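Local atomic coordinates of periplasmic cell division protein (SufI) (Aquifex aeolicus, PDB entry 6SYY), a protein that probably works as a copper-dependent oxidoreductase, a multicopper oxidase that carries a cluster of bound copper ions and a methionine-rich loop. Residues Val63-Lys68 with Tyr85-Glu90. Numbering follows the deposited sequence.
Sequences VSITAK and YEIDNE
Thr66 and Glu86 face each other as an antiparallel hydrogen-bonded pair, and their two backbone hydrogen bonds fix the register. Thr66 N donates a hydrogen bond to Glu86 O at 3.0 Å, nearly straight at 174°, while Glu86 N reaches Thr66 O at 2.6 Å. Each carbonyl also receives a CA-H...O contact, Glu86 O from Ile65 CA and Thr66 O from Tyr85 CA.

Toward Ser64 and Asp88 the backbones separate, the second having left its strand for a turn, and water bridges them. One molecule donates to Glu86 O at 2.9 Å and, weakly, to Ser64 O, and also bonds Thr66 OG1. A second donates to Ser64 O and accepts from Asp88 N at 3.1 Å, so Ser64 O is served by water alone across the contact.

On the same face as Thr66, Glu86 extends with CG anti to the backbone N (chi1 180°) and forms a salt bridge from OE1 to Lys68 NZ at 3.0 Å. The amine meets the syn side of the carboxylate, 27° out of its plane, and is also hydrogen-bonded to the hydroxyl of Tyr91. An alanine in place of Lys68 would probably leave the Glu86 carboxylate without its cationic mate and freer to turn.

The other face is apolar. The Ile65 and Ile87 side chains run alongside each other in the same direction, with Ile65 CG2 3.6 Å from Ile87 CG1; that same methyl and Ala67 CB approach the Tyr85 ring obliquely. Ile117 of strand 117-120 touches both Ile65 and Tyr85, and the Tyr85 side chain is about 5 Å from that of the copper ligand His159. The arrangement is the open end of an antiparallel beta hairpin, strands 63-72 and 80-86, in a cupredoxin-like domain of a multicopper oxidase.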
ATOM      1  N   VAL A  63      19.254  -2.207 -12.269  1.00 31.68           N
ATOM      2  CA  VAL A  63      18.574  -3.450 -11.932  1.00 32.50           C
ATOM      3  C   VAL A  63      17.382  -3.619 -12.862  1.00 26.44           C
ATOM      4  O   VAL A  63      16.538  -2.720 -12.965  1.00 23.81           O
ATOM      5  CB  VAL A  63      18.100  -3.458 -10.467  1.00 31.36           C
ATOM      6  CG1 VAL A  63      17.286  -4.712 -10.179  1.00 24.51           C
ATOM      7  CG2 VAL A  63      19.280  -3.333  -9.527  1.00 36.94           C
ATOM      8  N   SER A  64      17.305  -4.770 -13.525  1.00 33.13           N
ATOM      9  CA  SER A  64      16.170  -5.092 -14.380  1.00 24.62           C
ATOM     10  C   SER A  64      15.050  -5.694 -13.542  1.00 26.22           C
ATOM     11  O   SER A  64      15.277  -6.621 -12.757  1.00 29.97           O
ATOM     12  CB  SER A  64      16.579  -6.058 -15.495  1.00 25.88           C
ATOM     13  OG  SER A  64      17.503  -5.450 -16.382  1.00 59.13           O
ATOM     14  N   ILE A  65      13.848  -5.153 -13.699  1.00 22.63           N
ATOM     15  CA  ILE A  65      12.649  -5.689 -13.075  1.00 21.79           C
ATOM     16  C   ILE A  65      11.719  -6.097 -14.206  1.00 21.84           C
ATOM     17  O   ILE A  65      11.164  -5.237 -14.901  1.00 30.32           O
ATOM     18  CB  ILE A  65      11.981  -4.674 -12.140  1.00 31.07           C
ATOM     19  CG1 ILE A  65      12.999  -4.154 -11.126  1.00 24.86           C
ATOM     20  CG2 ILE A  65      10.793  -5.306 -11.435  1.00 20.05           C
ATOM     21  CD1 ILE A  65      12.507  -2.996 -10.319  1.00 39.97           C
ATOM     22  N   THR A  66      11.556  -7.400 -14.403  1.00 22.33           N
ATOM     23  CA  THR A  66      10.822  -7.929 -15.544  1.00 32.89           C
ATOM     24  C   THR A  66       9.475  -8.466 -15.086  1.00 25.08           C
ATOM     25  O   THR A  66       9.415  -9.339 -14.215  1.00 33.10           O
ATOM     26  CB  THR A  66      11.617  -9.027 -16.245  1.00 25.38           C
ATOM     27  OG1 THR A  66      12.923  -8.537 -16.565  1.00 44.99           O
ATOM     28  CG2 THR A  66      10.907  -9.450 -17.522  1.00 28.19           C
ATOM     29  N   ALA A  67       8.400  -7.946 -15.675  1.00 29.44           N
ATOM     30  CA  ALA A  67       7.074  -8.520 -15.496  1.00 25.74           C
ATOM     31  C   ALA A  67       6.860  -9.588 -16.557  1.00 31.95           C
ATOM     32  O   ALA A  67       7.126  -9.353 -17.738  1.00 26.58           O
ATOM     33  CB  ALA A  67       5.992  -7.447 -15.594  1.00 24.64           C
ATOM     34  N   LYS A  68       6.396 -10.762 -16.139  1.00 32.45           N
ATOM     35  CA  LYS A  68       6.266 -11.867 -17.073  1.00 23.28           C
ATOM     36  C   LYS A  68       5.169 -12.811 -16.609  1.00 32.05           C
ATOM     37  O   LYS A  68       4.803 -12.848 -15.429  1.00 26.00           O
ATOM     38  CB  LYS A  68       7.590 -12.630 -17.226  1.00 24.37           C
ATOM     39  CG  LYS A  68       7.996 -13.427 -15.994  1.00 26.26           C
ATOM     40  CD  LYS A  68       9.126 -14.391 -16.319  1.00 32.56           C
ATOM     41  CE  LYS A  68       9.326 -15.385 -15.193  1.00 51.12           C
ATOM     42  NZ  LYS A  68      10.428 -16.350 -15.465  1.00 51.16           N
ATOM     43  N   TYR A  85       6.819  -9.985 -10.961  1.00 29.63           N
ATOM     44  CA  TYR A  85       8.004  -9.169 -11.171  1.00 27.10           C
ATOM     45  C   TYR A  85       9.219 -10.037 -10.870  1.00 28.47           C
ATOM     46  O   TYR A  85       9.340 -10.573  -9.763  1.00 24.57           O
ATOM     47  CB  TYR A  85       7.986  -7.932 -10.270  1.00 32.38           C
ATOM     48  CG  TYR A  85       7.040  -6.831 -10.705  1.00 30.11           C
ATOM     49  CD1 TYR A  85       7.068  -6.329 -12.001  1.00 29.07           C
ATOM     50  CD2 TYR A  85       6.124  -6.285  -9.813  1.00 24.65           C
ATOM     51  CE1 TYR A  85       6.205  -5.312 -12.397  1.00 42.61           C
ATOM     52  CE2 TYR A  85       5.259  -5.271 -10.196  1.00 47.91           C
ATOM     53  CZ  TYR A  85       5.302  -4.788 -11.489  1.00 35.03           C
ATOM     54  OH  TYR A  85       4.443  -3.782 -11.868  1.00 28.43           O
ATOM     55  N   GLU A  86      10.098 -10.205 -11.856  1.00 34.37           N
ATOM     56  CA  GLU A  86      11.321 -10.978 -11.675  1.00 26.93           C
ATOM     57  C   GLU A  86      12.486 -10.024 -11.450  1.00 43.61           C
ATOM     58  O   GLU A  86      12.767  -9.166 -12.294  1.00 34.54           O
ATOM     59  CB  GLU A  86      11.608 -11.897 -12.863  1.00 30.63           C
ATOM     60  CG  GLU A  86      12.895 -12.702 -12.669  1.00 34.34           C
ATOM     61  CD  GLU A  86      12.974 -13.943 -13.539  1.00 45.30           C
ATOM     62  OE1 GLU A  86      12.103 -14.122 -14.414  1.00 65.71           O
ATOM     63  OE2 GLU A  86      13.916 -14.741 -13.344  1.00 75.01           O
ATOM     64  N   ILE A  87      13.150 -10.177 -10.309  1.00 29.92           N
ATOM     65  CA  ILE A  87      14.319  -9.390  -9.944  1.00 28.88           C
ATOM     66  C   ILE A  87      15.360 -10.368  -9.427  1.00 34.24           C
ATOM     67  O   ILE A  87      15.170 -10.972  -8.364  1.00 44.51           O
ATOM     68  CB  ILE A  87      14.000  -8.335  -8.878  1.00 28.70           C
ATOM     69  CG1 ILE A  87      12.865  -7.425  -9.343  1.00 34.44           C
ATOM     70  CG2 ILE A  87      15.240  -7.525  -8.559  1.00 30.00           C
ATOM     71  CD1 ILE A  87      12.297  -6.561  -8.242  1.00 34.35           C
ATOM     72  N   ASP A  88      16.451 -10.537 -10.176  1.00 41.40           N
ATOM     73  CA  ASP A  88      17.572 -11.373  -9.742  1.00 41.79           C
ATOM     74  C   ASP A  88      17.104 -12.797  -9.438  1.00 44.41           C
ATOM     75  O   ASP A  88      17.433 -13.376  -8.401  1.00 45.04           O
ATOM     76  CB  ASP A  88      18.272 -10.747  -8.531  1.00 50.81           C
ATOM     77  CG  ASP A  88      19.664 -11.301  -8.300  1.00 46.44           C
ATOM     78  OD1 ASP A  88      20.520 -11.148  -9.197  1.00 91.77           O
ATOM     79  OD2 ASP A  88      19.904 -11.873  -7.213  1.00 78.34           O
ATOM     80  N   ASN A  89      16.302 -13.348 -10.353  1.00 34.31           N
ATOM     81  CA  ASN A  89      15.784 -14.716 -10.243  1.00 36.22           C
ATOM     82  C   ASN A  89      14.957 -14.915  -8.973  1.00 40.58           C
ATOM     83  O   ASN A  89      14.973 -15.985  -8.359  1.00 53.49           O
ATOM     84  CB  ASN A  89      16.915 -15.744 -10.325  1.00 34.80           C
ATOM     85  CG  ASN A  89      16.928 -16.475 -11.647  1.00 62.22           C
ATOM     86  OD1 ASN A  89      17.230 -15.890 -12.688  1.00 67.98           O
ATOM     87  ND2 ASN A  89      16.589 -17.760 -11.617  1.00 86.05           N
ATOM     88  N   GLU A  90      14.226 -13.875  -8.581  1.00 28.22           N
ATOM     89  CA  GLU A  90      13.270 -13.931  -7.486  1.00 28.79           C
ATOM     90  C   GLU A  90      11.952 -13.347  -7.962  1.00 30.31           C
ATOM     91  O   GLU A  90      11.936 -12.360  -8.703  1.00 40.78           O
ATOM     92  CB  GLU A  90      13.761 -13.155  -6.259  1.00 24.60           C
ATOM     93  CG  GLU A  90      14.899 -13.817  -5.506  1.00 31.38           C
ATOM     94  CD  GLU A  90      15.424 -12.945  -4.381  1.00 49.34           C
ATOM     95  OE1 GLU A  90      16.358 -12.151  -4.623  1.00 85.64           O
ATOM     96  OE2 GLU A  90      14.893 -13.046  -3.258  1.00 66.98           O
TER
HETATM   97  O   HOH W   1      14.624  -9.016 -14.493  1.00 36.43           O
HETATM   98  O   HOH W   2      17.230  -8.532 -12.384  1.00 38.34           O